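PDB 1PM4: YPM from Yersinia pseudotuberculosis, which acts as a superantigen, a mitogenic bacterial toxin with a jelly-roll fold that probably stimulates host T cells. Local coordinates for residues T48-R53 with I63-I68; H39-N44 with T95-L100; I22-G27 with L82-K87. One frame throughout, in Å; residues are numbered along the deposited sequence.

Contact 1 of 3, residues T48-R53 with I63-I68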
ATOM      1  N   THR A  48       8.144 -14.380   3.067  1.00  6.97           N
ATOM      2  CA  THR A  48       7.403 -13.162   2.914  1.00  9.21           C
ATOM      3  C   THR A  48       6.061 -13.269   3.538  1.00  9.01           C
ATOM      4  O   THR A  48       5.420 -14.288   3.433  1.00  5.98           O
ATOM      5  CB  THR A  48       7.314 -12.831   1.368  1.00  9.90           C
ATOM      6  OG1 THR A  48       8.644 -12.649   0.836  1.00  8.40           O
ATOM      7  CG2 THR A  48       6.572 -11.512   1.119  1.00  9.51           C
ATOM      8  N   LEU A  49       5.669 -12.208   4.217  1.00  7.89           N
ATOM      9  CA  LEU A  49       4.339 -12.097   4.799  1.00  8.66           C
ATOM     10  C   LEU A  49       3.529 -11.053   4.025  1.00  9.32           C
ATOM     11  O   LEU A  49       3.952  -9.892   3.895  1.00 10.33           O
ATOM     12  CB  LEU A  49       4.483 -11.610   6.220  1.00  9.17           C
ATOM     13  CG  LEU A  49       3.189 -11.415   6.988  1.00 10.30           C
ATOM     14  CD1 LEU A  49       2.401 -12.709   7.213  1.00 10.83           C
ATOM     15  CD2 LEU A  49       3.418 -10.760   8.382  1.00 11.72           C
ATOM     16  N   ILE A  50       2.360 -11.464   3.583  1.00  8.39           N
ATOM     17  CA  ILE A  50       1.489 -10.598   2.810  1.00  9.47           C
ATOM     18  C   ILE A  50       0.154 -10.502   3.531  1.00  9.88           C
ATOM     19  O   ILE A  50      -0.423 -11.509   3.925  1.00  9.58           O
ATOM     20  CB  ILE A  50       1.273 -11.150   1.408  1.00  9.48           C
ATOM     21  CG1 ILE A  50       2.595 -11.398   0.721  1.00 10.23           C
ATOM     22  CG2 ILE A  50       0.423 -10.173   0.597  1.00 11.66           C
ATOM     23  CD1 ILE A  50       2.450 -12.261  -0.552  1.00 16.54           C
ATOM     24  N   LEU A  51      -0.305  -9.272   3.781  1.00 10.32           N
ATOM     25  CA  LEU A  51      -1.632  -8.988   4.285  1.00 11.55           C
ATOM     26  C   LEU A  51      -2.605  -8.793   3.140  1.00 11.05           C
ATOM     27  O   LEU A  51      -2.404  -7.928   2.253  1.00 10.35           O
ATOM     28  CB  LEU A  51      -1.589  -7.738   5.208  1.00 11.17           C
ATOM     29  CG  LEU A  51      -2.982  -7.259   5.701  1.00 11.65           C
ATOM     30  CD1 LEU A  51      -3.846  -8.343   6.461  1.00 11.39           C
ATOM     31  CD2 LEU A  51      -2.840  -6.029   6.509  1.00 14.66           C
ATOM     32  N   LEU A  52      -3.625  -9.658   3.102  1.00 11.54           N
ATOM     33  CA  LEU A  52      -4.700  -9.513   2.151  1.00 13.52           C
ATOM     34  C   LEU A  52      -5.990  -9.100   2.848  1.00 14.99           C
ATOM     35  O   LEU A  52      -6.275  -9.546   3.987  1.00 15.42           O
ATOM     36  CB  LEU A  52      -4.889 -10.794   1.422  1.00 13.64           C
ATOM     37  CG  LEU A  52      -3.619 -11.461   0.842  1.00 14.37           C
ATOM     38  CD1 LEU A  52      -3.962 -12.910   0.702  1.00 17.57           C
ATOM     39  CD2 LEU A  52      -3.345 -10.868  -0.417  1.00 16.90           C
ATOM     40  N   ARG A  53      -6.783  -8.297   2.150  1.00 17.36           N
ATOM     41  CA  ARG A  53      -8.124  -7.931   2.605  1.00 20.16           C
ATOM     42  C   ARG A  53      -9.185  -8.336   1.612  1.00 21.62           C
ATOM     43  O   ARG A  53      -8.949  -8.299   0.417  1.00 15.46           O
ATOM     44  CB  ARG A  53      -8.221  -6.431   2.939  1.00 21.53           C
ATOM     45  CG  ARG A  53      -8.847  -6.269   4.354  1.00 27.79           C
ATOM     46  CD  ARG A  53      -9.054  -4.837   4.929  1.00 36.29           C
ATOM     47  NE  ARG A  53      -9.228  -4.749   6.403  1.00 37.70           N
ATOM     48  CZ  ARG A  53      -9.874  -5.635   7.172  1.00 41.53           C
ATOM     49  NH1 ARG A  53     -10.422  -6.727   6.671  1.00 42.92           N
ATOM     50  NH2 ARG A  53      -9.961  -5.434   8.477  1.00 43.00           N
ATOM     51  N   ILE A  63      -2.872  -5.658   0.734  1.00 13.78           N
ATOM     52  CA  ILE A  63      -2.638  -4.347   1.322  1.00 14.06           C
ATOM     53  C   ILE A  63      -1.195  -3.987   1.350  1.00 14.32           C
ATOM     54  O   ILE A  63      -0.804  -2.889   0.908  1.00 13.60           O
ATOM     55  CB  ILE A  63      -3.161  -4.309   2.821  1.00 15.17           C
ATOM     56  CG1 ILE A  63      -4.638  -4.614   2.843  1.00 17.57           C
ATOM     57  CG2 ILE A  63      -2.811  -2.947   3.456  1.00 17.88           C
ATOM     58  CD1 ILE A  63      -5.294  -4.542   4.186  1.00 20.27           C
ATOM     59  N   LYS A  64      -0.360  -4.858   1.921  1.00 11.46           N
ATOM     60  CA  LYS A  64       1.060  -4.622   1.990  1.00 11.17           C
ATOM     61  C   LYS A  64       1.736  -5.936   2.340  1.00 10.28           C
ATOM     62  O   LYS A  64       1.059  -6.876   2.646  1.00 11.26           O
ATOM     63  CB  LYS A  64       1.459  -3.618   3.080  1.00 12.35           C
ATOM     64  CG  LYS A  64       0.963  -3.968   4.425  1.00 14.16           C
ATOM     65  CD  LYS A  64       1.512  -2.927   5.481  1.00 17.20           C
ATOM     66  CE  LYS A  64       0.657  -1.743   5.777  1.00 21.94           C
ATOM     67  NZ  LYS A  64       1.650  -0.721   6.517  1.00 18.85           N
ATOM     68  N   ARG A  65       3.052  -5.915   2.300  1.00 11.09           N
ATOM     69  CA  ARG A  65       3.891  -7.069   2.583  1.00 11.61           C
ATOM     70  C   ARG A  65       5.192  -6.727   3.255  1.00 12.71           C
ATOM     71  O   ARG A  65       5.700  -5.607   3.182  1.00 12.76           O
ATOM     72  CB  ARG A  65       4.207  -7.884   1.309  1.00  9.85           C
ATOM     73  CG  ARG A  65       5.140  -7.178   0.344  1.00 12.60           C
ATOM     74  CD  ARG A  65       5.541  -7.975  -0.870  1.00 12.49           C
ATOM     75  NE  ARG A  65       4.382  -8.378  -1.653  1.00  8.61           N
ATOM     76  CZ  ARG A  65       4.391  -9.364  -2.526  1.00 11.70           C
ATOM     77  NH1 ARG A  65       5.519 -10.009  -2.780  1.00 12.62           N
ATOM     78  NH2 ARG A  65       3.290  -9.664  -3.243  1.00 12.09           N
ATOM     79  N   ASN A  66       5.791  -7.707   3.910  1.00 12.86           N
ATOM     80  CA  ASN A  66       7.067  -7.462   4.581  1.00 15.42           C
ATOM     81  C   ASN A  66       7.881  -8.719   4.564  1.00 14.55           C
ATOM     82  O   ASN A  66       7.334  -9.855   4.436  1.00 13.04           O
ATOM     83  CB  ASN A  66       6.825  -6.998   6.037  1.00 18.51           C
ATOM     84  CG  ASN A  66       6.392  -5.555   6.162  1.00 27.99           C
ATOM     85  OD1 ASN A  66       5.168  -5.237   6.210  1.00 38.59           O
ATOM     86  ND2 ASN A  66       7.396  -4.652   6.285  1.00 33.89           N
ATOM     87  N   ASP A  67       9.171  -8.586   4.766  1.00 11.61           N
ATOM     88  CA  ASP A  67      10.005  -9.739   4.907  1.00 13.12           C
ATOM     89  C   ASP A  67       9.814 -10.345   6.298  1.00 10.64           C
ATOM     90  O   ASP A  67       9.239  -9.729   7.191  1.00  9.31           O
ATOM     91  CB  ASP A  67      11.482  -9.350   4.743  1.00 14.86           C
ATOM     92  CG  ASP A  67      11.767  -8.652   3.432  1.00 21.61           C
ATOM     93  OD1 ASP A  67      11.258  -9.072   2.348  1.00 22.10           O
ATOM     94  OD2 ASP A  67      12.503  -7.631   3.432  1.00 29.42           O
ATOM     95  N   ILE A  68      10.360 -11.520   6.458  1.00 11.78           N
ATOM     96  CA  ILE A  68      10.495 -12.177   7.778  1.00 11.38           C
ATOM     97  C   ILE A  68      11.152 -11.209   8.751  1.00 11.07           C
ATOM     98  O   ILE A  68      12.008 -10.401   8.359  1.00  9.59           O
ATOM     99  CB  ILE A  68      11.217 -13.574   7.624  1.00 12.96           C
ATOM    100  CG1 ILE A  68      11.004 -14.433   8.870  1.00 16.05           C
ATOM    101  CG2 ILE A  68      12.678 -13.423   7.226  1.00 15.57           C
ATOM    102  CD1 ILE A  68      11.675 -15.767   8.819  1.00 16.75           C
TER
HETATM  103  O   HOH W   1      11.046 -11.634   1.741  1.00 30.21           O

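Contact 2 of 3, residues H39-N44 with T95-L100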
ATOM      1  N   HIS A  39       8.206 -15.018  12.033  1.00  8.36           N
ATOM      2  CA  HIS A  39       9.537 -15.391  12.562  1.00  9.26           C
ATOM      3  C   HIS A  39       9.769 -16.852  12.191  1.00  9.74           C
ATOM      4  O   HIS A  39       8.856 -17.587  11.817  1.00  9.12           O
ATOM      5  CB  HIS A  39       9.620 -15.237  14.074  1.00 10.47           C
ATOM      6  CG  HIS A  39       9.493 -13.828  14.604  1.00 11.57           C
ATOM      7  ND1 HIS A  39      10.335 -12.812  14.220  1.00 15.56           N
ATOM      8  CD2 HIS A  39       8.742 -13.322  15.607  1.00 10.81           C
ATOM      9  CE1 HIS A  39      10.036 -11.710  14.895  1.00 15.13           C
ATOM     10  NE2 HIS A  39       9.070 -11.994  15.744  1.00 13.78           N
ATOM     11  N   SER A  40      11.014 -17.289  12.357  1.00  8.48           N
ATOM     12  CA  SER A  40      11.389 -18.688  12.198  1.00  9.25           C
ATOM     13  C   SER A  40      12.587 -19.045  13.077  1.00  9.40           C
ATOM     14  O   SER A  40      13.540 -18.214  13.207  1.00 10.97           O
ATOM     15  CB  SER A  40      11.720 -18.995  10.754  1.00  9.63           C
ATOM     16  OG  SER A  40      12.087 -20.346  10.565  1.00  9.27           O
ATOM     17  N   THR A  41      12.518 -20.230  13.679  1.00 10.32           N
ATOM     18  CA  THR A  41      13.713 -20.766  14.369  1.00 10.95           C
ATOM     19  C   THR A  41      14.821 -21.136  13.409  1.00 11.67           C
ATOM     20  O   THR A  41      15.918 -21.413  13.886  1.00 13.06           O
ATOM     21  CB  THR A  41      13.381 -21.982  15.239  1.00 11.82           C
ATOM     22  OG1 THR A  41      12.859 -23.061  14.453  1.00 10.36           O
ATOM     23  CG2 THR A  41      12.370 -21.633  16.300  1.00 13.85           C
ATOM     24  N   ASN A  42      14.558 -21.189  12.105  1.00 10.07           N
ATOM     25  CA  ASN A  42      15.547 -21.348  11.069  1.00 10.68           C
ATOM     26  C   ASN A  42      16.208 -20.020  10.863  1.00 10.34           C
ATOM     27  O   ASN A  42      15.631 -19.141  10.317  1.00 10.82           O
ATOM     28  CB  ASN A  42      14.942 -21.876   9.816  1.00  9.78           C
ATOM     29  CG  ASN A  42      15.901 -21.974   8.647  1.00 12.17           C
ATOM     30  OD1 ASN A  42      17.127 -21.787   8.770  1.00 13.54           O
ATOM     31  ND2 ASN A  42      15.342 -22.289   7.479  1.00 12.12           N
ATOM     32  N   VAL A  43      17.466 -19.895  11.257  1.00 11.44           N
ATOM     33  CA  VAL A  43      18.110 -18.569  11.218  1.00 10.21           C
ATOM     34  C   VAL A  43      18.262 -18.137   9.756  1.00 11.19           C
ATOM     35  O   VAL A  43      18.405 -16.952   9.450  1.00 11.95           O
ATOM     36  CB  VAL A  43      19.522 -18.630  11.915  1.00 13.11           C
ATOM     37  CG1 VAL A  43      20.197 -17.316  11.849  1.00 15.22           C
ATOM     38  CG2 VAL A  43      19.329 -19.022  13.379  1.00 16.62           C
ATOM     39  N   ASN A  44      18.245 -19.108   8.858  1.00 11.44           N
ATOM     40  CA  ASN A  44      18.425 -18.831   7.449  1.00 12.81           C
ATOM     41  C   ASN A  44      17.106 -18.661   6.683  1.00 11.84           C
ATOM     42  O   ASN A  44      17.095 -18.612   5.462  1.00 14.62           O
ATOM     43  CB  ASN A  44      19.206 -19.948   6.788  1.00 13.31           C
ATOM     44  CG  ASN A  44      20.632 -20.138   7.352  1.00 14.28           C
ATOM     45  OD1 ASN A  44      21.211 -19.232   7.941  1.00 16.05           O
ATOM     46  ND2 ASN A  44      21.168 -21.321   7.154  1.00 17.34           N
ATOM     47  N   THR A  95      12.530 -26.594   4.013  1.00  7.68           N
ATOM     48  CA  THR A  95      11.399 -26.733   4.902  1.00  8.46           C
ATOM     49  C   THR A  95      11.790 -26.161   6.234  1.00 10.13           C
ATOM     50  O   THR A  95      12.898 -26.458   6.737  1.00 11.35           O
ATOM     51  CB  THR A  95      11.032 -28.213   5.044  1.00  8.91           C
ATOM     52  OG1 THR A  95      10.520 -28.658   3.761  1.00 10.16           O
ATOM     53  CG2 THR A  95       9.922 -28.381   6.063  1.00  9.36           C
ATOM     54  N   SER A  96      10.951 -25.264   6.724  1.00 10.34           N
ATOM     55  CA  SER A  96      11.279 -24.410   7.855  1.00 11.99           C
ATOM     56  C   SER A  96      10.172 -24.285   8.893  1.00 12.40           C
ATOM     57  O   SER A  96       9.004 -24.246   8.543  1.00 10.96           O
ATOM     58  CB  SER A  96      11.551 -22.996   7.353  1.00 12.21           C
ATOM     59  OG  SER A  96      12.542 -22.941   6.325  1.00 17.97           O
ATOM     60  N   ASN A  97      10.554 -24.140  10.169  1.00 10.77           N
ATOM     61  CA  ASN A  97       9.604 -23.684  11.187  1.00  9.87           C
ATOM     62  C   ASN A  97       9.093 -22.301  10.805  1.00 10.02           C
ATOM     63  O   ASN A  97       9.825 -21.499  10.199  1.00  9.65           O
ATOM     64  CB  ASN A  97      10.350 -23.562  12.536  1.00 10.27           C
ATOM     65  CG  ASN A  97       9.635 -22.676  13.553  1.00 11.21           C
ATOM     66  OD1 ASN A  97       9.865 -21.428  13.661  1.00  9.94           O
ATOM     67  ND2 ASN A  97       8.724 -23.329  14.342  1.00 14.91           N
ATOM     68  N   TYR A  98       7.860 -22.002  11.176  1.00  7.79           N
ATOM     69  CA  TYR A  98       7.433 -20.598  11.259  1.00  7.92           C
ATOM     70  C   TYR A  98       6.684 -20.315  12.554  1.00  8.10           C
ATOM     71  O   TYR A  98       6.146 -21.233  13.197  1.00  7.18           O
ATOM     72  CB  TYR A  98       6.560 -20.223  10.056  1.00  6.64           C
ATOM     73  CG  TYR A  98       5.146 -20.817  10.108  1.00  7.27           C
ATOM     74  CD1 TYR A  98       4.099 -20.157  10.702  1.00  7.73           C
ATOM     75  CD2 TYR A  98       4.863 -22.025   9.466  1.00  8.38           C
ATOM     76  CE1 TYR A  98       2.867 -20.733  10.800  1.00 10.36           C
ATOM     77  CE2 TYR A  98       3.614 -22.558   9.470  1.00  8.05           C
ATOM     78  CZ  TYR A  98       2.580 -21.884  10.126  1.00  9.24           C
ATOM     79  OH  TYR A  98       1.287 -22.453  10.187  1.00 10.54           O
ATOM     80  N   SER A  99       6.662 -19.063  12.937  1.00  8.14           N
ATOM     81  CA  SER A  99       5.746 -18.576  13.946  1.00  9.60           C
ATOM     82  C   SER A  99       5.243 -17.221  13.486  1.00  9.70           C
ATOM     83  O   SER A  99       6.000 -16.387  12.981  1.00 11.93           O
ATOM     84  CB  SER A  99       6.360 -18.542  15.373  1.00 12.94           C
ATOM     85  OG  SER A  99       7.421 -17.603  15.503  1.00 15.89           O
ATOM     86  N   LEU A 100       3.949 -16.999  13.616  1.00  7.97           N
ATOM     87  CA  LEU A 100       3.346 -15.725  13.214  1.00  8.38           C
ATOM     88  C   LEU A 100       2.677 -15.166  14.491  1.00  9.58           C
ATOM     89  O   LEU A 100       1.725 -15.761  14.984  1.00  9.16           O
ATOM     90  CB  LEU A 100       2.284 -15.994  12.179  1.00 10.05           C
ATOM     91  CG  LEU A 100       1.645 -14.723  11.638  1.00  9.63           C
ATOM     92  CD1 LEU A 100       2.593 -13.910  10.811  1.00 12.64           C
ATOM     93  CD2 LEU A 100       0.363 -14.991  10.866  1.00 11.01           C
TER

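Contact 3 of 3, residues I22-G27 with L82-K87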
ATOM      1  N   ILE A  22      -6.402 -16.994   8.425  1.00 10.45           N
ATOM      2  CA  ILE A  22      -7.472 -16.003   8.386  1.00 11.14           C
ATOM      3  C   ILE A  22      -7.729 -15.382   9.799  1.00 11.69           C
ATOM      4  O   ILE A  22      -7.606 -16.029  10.806  1.00 13.18           O
ATOM      5  CB  ILE A  22      -8.756 -16.629   7.813  1.00 11.96           C
ATOM      6  CG1 ILE A  22      -9.821 -15.582   7.542  1.00 14.08           C
ATOM      7  CG2 ILE A  22      -9.321 -17.619   8.708  1.00 10.90           C
ATOM      8  CD1 ILE A  22     -10.806 -16.121   6.462  1.00 17.58           C
ATOM      9  N   GLY A  23      -8.139 -14.147   9.769  1.00 13.41           N
ATOM     10  CA  GLY A  23      -8.514 -13.396  10.968  1.00 15.62           C
ATOM     11  C   GLY A  23      -9.869 -12.781  10.782  1.00 16.66           C
ATOM     12  O   GLY A  23     -10.252 -12.412   9.667  1.00 15.17           O
ATOM     13  N   ASN A  24     -10.563 -12.616  11.902  1.00 18.75           N
ATOM     14  CA  ASN A  24     -11.895 -12.025  11.919  1.00 21.47           C
ATOM     15  C   ASN A  24     -12.836 -12.661  10.886  1.00 22.91           C
ATOM     16  O   ASN A  24     -13.436 -11.967  10.079  1.00 20.72           O
ATOM     17  CB  ASN A  24     -11.819 -10.519  11.709  1.00 21.48           C
ATOM     18  CG  ASN A  24     -13.157  -9.865  11.916  1.00 22.44           C
ATOM     19  OD1 ASN A  24     -13.915 -10.336  12.748  1.00 29.79           O
ATOM     20  ND2 ASN A  24     -13.459  -8.815  11.178  1.00 20.96           N
ATOM     21  N   LYS A  25     -12.930 -13.986  10.911  1.00 25.70           N
ATOM     22  CA  LYS A  25     -13.386 -14.702   9.710  1.00 28.17           C
ATOM     23  C   LYS A  25     -14.898 -14.405   9.427  1.00 31.64           C
ATOM     24  O   LYS A  25     -15.301 -14.182   8.265  1.00 32.86           O
ATOM     25  CB  LYS A  25     -12.994 -16.202   9.744  1.00 27.63           C
ATOM     26  CG  LYS A  25     -13.111 -16.936  11.099  1.00 29.15           C
ATOM     27  CD  LYS A  25     -12.989 -18.487  10.918  1.00 30.44           C
ATOM     28  CE  LYS A  25     -11.886 -19.133  11.760  1.00 30.27           C
ATOM     29  NZ  LYS A  25     -11.914 -18.669  13.208  1.00 29.57           N
ATOM     30  N   GLU A  26     -15.689 -14.278  10.485  1.00 33.84           N
ATOM     31  CA  GLU A  26     -17.083 -13.810  10.353  1.00 36.02           C
ATOM     32  C   GLU A  26     -17.283 -12.303  10.033  1.00 36.91           C
ATOM     33  O   GLU A  26     -18.418 -11.837  10.015  1.00 36.64           O
ATOM     34  CB  GLU A  26     -17.888 -14.159  11.616  1.00 36.47           C
ATOM     35  CG  GLU A  26     -17.626 -13.269  12.836  1.00 38.39           C
ATOM     36  CD  GLU A  26     -16.342 -13.617  13.576  1.00 40.46           C
ATOM     37  OE1 GLU A  26     -16.400 -14.503  14.477  1.00 41.24           O
ATOM     38  OE2 GLU A  26     -15.286 -12.981  13.269  1.00 36.12           O
ATOM     39  N   GLY A  27     -16.199 -11.554   9.804  1.00 37.55           N
ATOM     40  CA  GLY A  27     -16.274 -10.125   9.542  1.00 38.09           C
ATOM     41  C   GLY A  27     -17.098  -9.378  10.590  1.00 38.71           C
ATOM     42  O   GLY A  27     -18.059  -8.680  10.254  1.00 38.61           O
ATOM     43  N   LEU A  82     -14.657  -6.759   8.253  1.00 29.54           N
ATOM     44  CA  LEU A  82     -14.078  -7.474   7.150  1.00 28.58           C
ATOM     45  C   LEU A  82     -12.979  -8.366   7.651  1.00 26.24           C
ATOM     46  O   LEU A  82     -12.328  -8.093   8.667  1.00 27.08           O
ATOM     47  CB  LEU A  82     -13.526  -6.511   6.110  1.00 28.85           C
ATOM     48  CG  LEU A  82     -14.554  -5.865   5.165  1.00 31.09           C
ATOM     49  CD1 LEU A  82     -13.775  -5.033   4.164  1.00 32.99           C
ATOM     50  CD2 LEU A  82     -15.400  -6.912   4.452  1.00 30.46           C
ATOM     51  N   SER A  83     -12.781  -9.441   6.918  1.00 24.81           N
ATOM     52  CA  SER A  83     -11.799 -10.412   7.318  1.00 21.63           C
ATOM     53  C   SER A  83     -10.522 -10.105   6.601  1.00 18.35           C
ATOM     54  O   SER A  83     -10.446  -9.355   5.609  1.00 17.62           O
ATOM     55  CB  SER A  83     -12.289 -11.857   7.110  1.00 23.12           C
ATOM     56  OG  SER A  83     -12.583 -12.079   5.771  1.00 23.99           O
ATOM     57  N   TRP A  84      -9.466 -10.695   7.123  1.00 15.23           N
ATOM     58  CA  TRP A  84      -8.156 -10.474   6.539  1.00 14.40           C
ATOM     59  C   TRP A  84      -7.499 -11.822   6.478  1.00 12.51           C
ATOM     60  O   TRP A  84      -7.877 -12.730   7.224  1.00  9.53           O
ATOM     61  CB  TRP A  84      -7.355  -9.499   7.408  1.00 15.12           C
ATOM     62  CG  TRP A  84      -7.158  -9.847   8.792  1.00 14.44           C
ATOM     63  CD1 TRP A  84      -6.199 -10.639   9.292  1.00 16.25           C
ATOM     64  CD2 TRP A  84      -7.913  -9.350   9.936  1.00 14.47           C
ATOM     65  NE1 TRP A  84      -6.288 -10.696  10.654  1.00 16.96           N
ATOM     66  CE2 TRP A  84      -7.335  -9.919  11.089  1.00 16.33           C
ATOM     67  CE3 TRP A  84      -8.998  -8.472  10.081  1.00 18.72           C
ATOM     68  CZ2 TRP A  84      -7.824  -9.678  12.410  1.00 17.00           C
ATOM     69  CZ3 TRP A  84      -9.497  -8.207  11.384  1.00 18.21           C
ATOM     70  CH2 TRP A  84      -8.900  -8.810  12.530  1.00 18.20           C
ATOM     71  N   ILE A  85      -6.505 -11.931   5.617  1.00 11.43           N
ATOM     72  CA  ILE A  85      -5.610 -13.088   5.550  1.00 11.48           C
ATOM     73  C   ILE A  85      -4.167 -12.669   5.595  1.00  9.72           C
ATOM     74  O   ILE A  85      -3.703 -11.716   4.901  1.00 10.40           O
ATOM     75  CB  ILE A  85      -5.876 -13.865   4.281  1.00 12.50           C
ATOM     76  CG1 ILE A  85      -7.185 -14.610   4.428  1.00 14.88           C
ATOM     77  CG2 ILE A  85      -4.719 -14.904   3.917  1.00 13.28           C
ATOM     78  CD1 ILE A  85      -7.599 -15.148   3.078  1.00 19.37           C
ATOM     79  N   TRP A  86      -3.429 -13.380   6.429  1.00  9.05           N
ATOM     80  CA  TRP A  86      -1.995 -13.368   6.435  1.00  8.77           C
ATOM     81  C   TRP A  86      -1.497 -14.528   5.545  1.00  9.36           C
ATOM     82  O   TRP A  86      -1.754 -15.679   5.854  1.00 12.19           O
ATOM     83  CB  TRP A  86      -1.492 -13.629   7.850  1.00  9.32           C
ATOM     84  CG  TRP A  86      -2.027 -12.644   8.836  1.00  9.24           C
ATOM     85  CD1 TRP A  86      -2.849 -12.959   9.884  1.00 11.18           C
ATOM     86  CD2 TRP A  86      -1.664 -11.263   9.003  1.00  9.89           C
ATOM     87  NE1 TRP A  86      -3.151 -11.830  10.587  1.00 12.82           N
ATOM     88  CE2 TRP A  86      -2.426 -10.774  10.123  1.00  9.16           C
ATOM     89  CE3 TRP A  86      -0.888 -10.367   8.305  1.00 11.16           C
ATOM     90  CZ2 TRP A  86      -2.384  -9.490  10.539  1.00 10.91           C
ATOM     91  CZ3 TRP A  86      -0.873  -9.017   8.723  1.00 14.20           C
ATOM     92  CH2 TRP A  86      -1.602  -8.605   9.863  1.00 13.22           C
ATOM     93  N   LYS A  87      -0.834 -14.207   4.446  1.00  9.04           N
ATOM     94  CA  LYS A  87      -0.226 -15.227   3.622  1.00  8.13           C
ATOM     95  C   LYS A  87       1.278 -15.291   3.859  1.00  8.16           C
ATOM     96  O   LYS A  87       1.964 -14.279   3.732  1.00  7.76           O
ATOM     97  CB  LYS A  87      -0.477 -14.890   2.155  1.00 10.15           C
ATOM     98  CG  LYS A  87       0.167 -15.794   1.192  1.00  8.95           C
ATOM     99  CD  LYS A  87      -0.369 -15.613  -0.243  1.00  9.42           C
ATOM    100  CE  LYS A  87       0.267 -16.537  -1.163  1.00  9.09           C
ATOM    101  NZ  LYS A  87      -0.034 -16.268  -2.671  1.00 10.83           N
TER
HETATM  102  O   HOH W   2     -14.123 -14.693   5.373  1.00 31.61           O

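Contact 1 of 3, residues T48-R53 with I63-I68
Residues 48-53 and 63-67 run antiparallel as neighbouring strands, their axes 165° apart and joined by backbone hydrogen bonds. Around Leu49 the ladder is regular: its N reaches Asn66 O over 2.9 Å, almost along the C=O axis, and its own O takes Asn66 N. One step on, Leu51 faces two residues at once, because its N donates to Lys64 O over 3.0 Å while its O receives Ile63 N at 2.8 Å. With the helix-like psi of -54° at Ile63, this is a beta bulge, and it brings Ile63 round to lie alongside Leu51, pointing the same way. Their methyls meet at 3.7 Å, Leu51 CD2 to Ile63 CD1, and on its other flank the same CD1 lies 3.7 Å from Arg53 CB. The extended Arg53 chain carries its guanidinium beyond this pair to Asp76.

On the face that bears Thr48, Ile50 and Arg65, the Arg65 chain bends at chi3 (59°), laying its guanidinium beside Ile50. Ile50 CD1 sits over one face of that group, offset toward its rim and 3.8 Å from Arg65 NH2, which is salt-bridged to Glu62. At the strand end a water is hydrogen-bonded to both Thr48 OG1 and Asp67 OD1, and Thr48 OG1 is also bonded to Asn91. Glu75 of a second subunit packs on Ile50. Leu49 and Leu51 point to the other face, where Leu51 meets Leu72 of the opposing sheet. Strands 47-54 and 59-67 thus form a bulged beta hairpin at the margin of one sheet of the jelly roll.

Contact 2 of 3, residues H39-N44 with T95-L100
Asn97, His39 and Ser99 carry this contact, where strand 32-39 of the jelly roll runs out beside strand 96-103 and turns into a loop. His39 and Ser99 make the last antiparallel hydrogen-bonded pair: His39 N reaches Ser99 O over 2.8 Å, nearly along the C=O axis, whereas Ser99 N approaches His39 O from above the carbonyl plane. Both side chains rise on the same face, and Ser99 OG, set in the crowded position between its backbone N and carbonyl carbon, comes to 3.5 Å from His39 CB. The imidazole is held further out, through ND1 bonded to Asp69.

Beyond this pair, side chains take over from the backbone ladder. Asn97 stretches its CG anti to the backbone N (chi1 161°) so that OD1 can accept from Thr41 N at 2.9 Å in a nearly straight bond. The Thr41 side chain crosses the Asn97 arm at about a right angle, its OG1 3.2 Å from Asn97 CB. Ser40 OG donates a short 2.6 Å bond to Asn97 O and also accepts Asn42 N, closing an ST turn, and Asn42 OD1 accepts Asn44 N in an Asx turn that follows at once. Asn97 therefore grips the loop through both its side chain and its backbone. At the far end Asn42 ND2 donates to Ser96 OG, itself bonded to Glu94 O; ND2 and OG are 3.1 Å apart, and the oxygen lies just 1° out of the Asn42 amide plane.

Contact 3 of 3, residues I22-G27 with L82-K87
Trp84 lies flat against the backbone of the neighbouring strand, the indole covering Gly23 and the start of the turn that follows. Gly23 CA stands 3.8 Å from the centroid of the five-membered ring, 24° off its normal, a CH-pi contact made possible because no side chain separates the glycine backbone from the ring. The six-membered end of the indole reaches under Asn24, whose CB comes to 3.3 Å from Trp84 CZ3. The Asn24 side chain crosses the indole at about a right angle, with CG anti to the backbone N, so that ND2 passes on to Leu82 O at 2.8 Å, above the plane of that carbonyl. The same ND2 also bonds to Lys28 O.

Two backbone bonds lock the register, Gly23 N to Trp84 O at 2.9 Å and the longer Trp84 N to Gly23 O at 3.2 Å. On the opposite face of the sheet Ile22 and Ile85 cross obliquely, touching CG1 to CG1 at 4.2 Å. Ser83 pushes its CB against the carbonyl oxygens of Gly23 and Asn24, and a water links its OG to Lys25 O. Next along the strand, Trp84 CD1 lies over one face of the Trp86 ring, toward its rim. Both indoles lie between the two sheets, Trp84 on Leu34 and Trp86 on Ala36. Strand 18-23, ending in the type I turn Asn24 to Gly27, is thus paired as an edge strand of the jelly-roll sandwich.

Along the chain the segments come in the order 22-27, 39-44, 48-53, 63-68, 82-87, 95-100, so contact 1 is nested inside the loops closed by contacts 2 and 3, while the segments of contacts 2 and 3 alternate along the sequence. Contacts 1 and 3 share a sheet, their centres 13 Å apart: strand 84-90 lies between 18-23 and 47-54, and backbone bonds join Leu52 to Ile85 and Ile50 to Lys87. Contact 2 belongs to the opposing sheet, its centre 16 Å from contact 1 and 23 Å from contact 3. Leu100 bridges the sandwich, packing on both Leu49 and Trp86. Distant parts of the sequence are thereby woven into one compact two-sheet jelly roll.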